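Local coordinates for uncharacterized protein (Bacteroides ovatus, PDB 4IPB) that is of unknown function but carries a putative beta-lactamase-inhibitor-like, PepSY-like domain, at residues T57-S61 with L62-T66. Residues are numbered along the deposited sequence; the frame is centred on the assembly and turned at random.
Sequences TDLVS and LDRLT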
loop_
_atom_site.group_PDB
_atom_site.type_symbol
_atom_site.label_atom_id
_atom_site.label_comp_id
_atom_site.label_asym_id
_atom_site.label_seq_id
_atom_site.Cartn_x
_atom_site.Cartn_y
_atom_site.Cartn_z
ATOM N N THR A 57 0.541 4.006 1.188
ATOM C CA THR A 57 0.069 5.294 0.742
ATOM C C THR A 57 -0.397 5.166 -0.712
ATOM O O THR A 57 0.332 4.661 -1.559
ATOM C CB THR A 57 1.158 6.378 0.776
ATOM O OG1 THR A 57 1.701 6.495 2.119
ATOM C CG2 THR A 57 0.638 7.734 0.366
ATOM N N ASP A 58 -1.618 5.608 -0.967
ATOM C CA ASP A 58 -2.181 5.526 -2.295
ATOM C C ASP A 58 -1.722 6.717 -3.126
ATOM O O ASP A 58 -2.228 7.839 -2.962
ATOM C CB ASP A 58 -3.703 5.603 -2.203
ATOM C CG ASP A 58 -4.328 4.433 -1.410
ATOM O OD1 ASP A 58 -3.736 3.362 -1.321
ATOM O OD2 ASP A 58 -5.463 4.602 -0.905
ATOM N N LEU A 59 -0.791 6.455 -4.023
ATOM C CA LEU A 59 -0.234 7.466 -4.911
ATOM C C LEU A 59 -1.045 7.665 -6.193
ATOM O O LEU A 59 -0.900 8.693 -6.827
ATOM C CB LEU A 59 1.205 7.098 -5.267
ATOM C CG LEU A 59 2.225 6.972 -4.127
ATOM C CD1 LEU A 59 3.606 6.601 -4.647
ATOM C CD2 LEU A 59 2.300 8.250 -3.346
ATOM N N VAL A 60 -1.916 6.698 -6.512
ATOM C CA VAL A 60 -2.963 6.799 -7.563
ATOM C C VAL A 60 -2.383 6.635 -8.979
ATOM O O VAL A 60 -2.864 5.802 -9.750
ATOM C CB VAL A 60 -3.786 8.095 -7.485
ATOM C CG1 VAL A 60 -4.901 8.094 -8.534
ATOM C CG2 VAL A 60 -4.367 8.301 -6.084
ATOM N N SER A 61 -1.378 7.429 -9.303
ATOM C CA SER A 61 -0.931 7.547 -10.700
ATOM C C SER A 61 0.575 7.569 -10.909
ATOM O O SER A 61 1.338 7.817 -9.987
ATOM C CB SER A 61 -1.555 8.768 -11.322
ATOM O OG SER A 61 -1.346 9.921 -10.531
ATOM N N LEU A 62 0.995 7.337 -12.157
ATOM C CA LEU A 62 2.415 7.160 -12.499
ATOM C C LEU A 62 3.243 8.411 -12.337
ATOM O O LEU A 62 4.452 8.309 -12.130
ATOM C CB LEU A 62 2.556 6.695 -13.945
ATOM C CG LEU A 62 2.035 5.301 -14.309
ATOM C CD1 LEU A 62 2.280 5.123 -15.795
ATOM C CD2 LEU A 62 2.659 4.180 -13.478
ATOM N N ASP A 63 2.587 9.565 -12.387
ATOM C CA ASP A 63 3.289 10.831 -12.185
ATOM C C ASP A 63 3.900 10.929 -10.772
ATOM O O ASP A 63 4.826 11.706 -10.564
ATOM C CB ASP A 63 2.376 12.007 -12.510
ATOM C CG ASP A 63 1.059 11.958 -11.756
ATOM O OD1 ASP A 63 0.271 10.993 -11.939
ATOM O OD2 ASP A 63 0.815 12.911 -10.968
ATOM N N ARG A 64 3.366 10.162 -9.822
ATOM C CA ARG A 64 3.864 10.200 -8.431
ATOM C C ARG A 64 5.069 9.321 -8.208
ATOM O O ARG A 64 5.676 9.382 -7.138
ATOM C CB ARG A 64 2.760 9.777 -7.447
ATOM C CG ARG A 64 1.907 10.924 -6.933
ATOM C CD ARG A 64 0.925 11.447 -7.917
ATOM N NE ARG A 64 0.254 12.619 -7.344
ATOM C CZ ARG A 64 -0.854 12.597 -6.591
ATOM N NH1 ARG A 64 -1.483 11.451 -6.281
ATOM N NH2 ARG A 64 -1.349 13.750 -6.135
ATOM N N LEU A 65 5.422 8.496 -9.193
ATOM C CA LEU A 65 6.633 7.664 -9.088
ATOM C C LEU A 65 7.907 8.428 -9.283
ATOM O O LEU A 65 7.918 9.431 -10.000
ATOM C CB LEU A 65 6.612 6.535 -10.101
ATOM C CG LEU A 65 5.417 5.595 -10.028
ATOM C CD1 LEU A 65 5.420 4.717 -11.245
ATOM C CD2 LEU A 65 5.488 4.782 -8.755
ATOM N N THR A 66 9.006 7.943 -8.685
ATOM C CA THR A 66 10.321 8.432 -9.017
ATOM C C THR A 66 10.629 8.124 -10.474
ATOM O O THR A 66 10.083 7.173 -11.057
ATOM C CB THR A 66 11.424 7.790 -8.155
ATOM O OG1 THR A 66 11.467 6.369 -8.378
ATOM C CG2 THR A 66 11.159 8.062 -6.689
#
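Arg64 folds its side chain back alongside Leu59, five residues earlier, its CB 3.8 Å from Leu59 CB. A bend in the arginine chain (chi2 75°) wraps CG and CD past Leu59 O and brings the guanidinium edge to that oxygen, NH1 donating a hydrogen bond of 2.9 Å. The oxygen lies almost in the guanidinium plane, whereas NH1 stands above the carbonyl plane; the backbone N of Ser61 adds a weak bond to the same acceptor. Arg64 N in turn bonds to Ser61 O at 3.1 Å, an i+3 to i bond that opens the 3-10 segment 62-64. Ser61 OG and Asp63 OD1 approach to 2.4 Å, very short for a hydrogen bond, so the details of this pair are doubtful. Asp63 OD2 is 3.7 Å from Arg64 NE, well out of the guanidinium plane, so this long salt bridge works through charge alone. The contact lies at the surface, in the connection from strand 52-58 to helix 67-75, whose N-cap is Thr66, its OG1 hydrogen-bonded to Val69 N. Leu59 packs on Phe40 of strand 40-46 and on Val86 and Met88 of strand 82-90, while Leu62 reaches Tyr70 and Phe73 of helix 67-75 and Leu65 reaches Ile98 and Ile100 of strand 97-104.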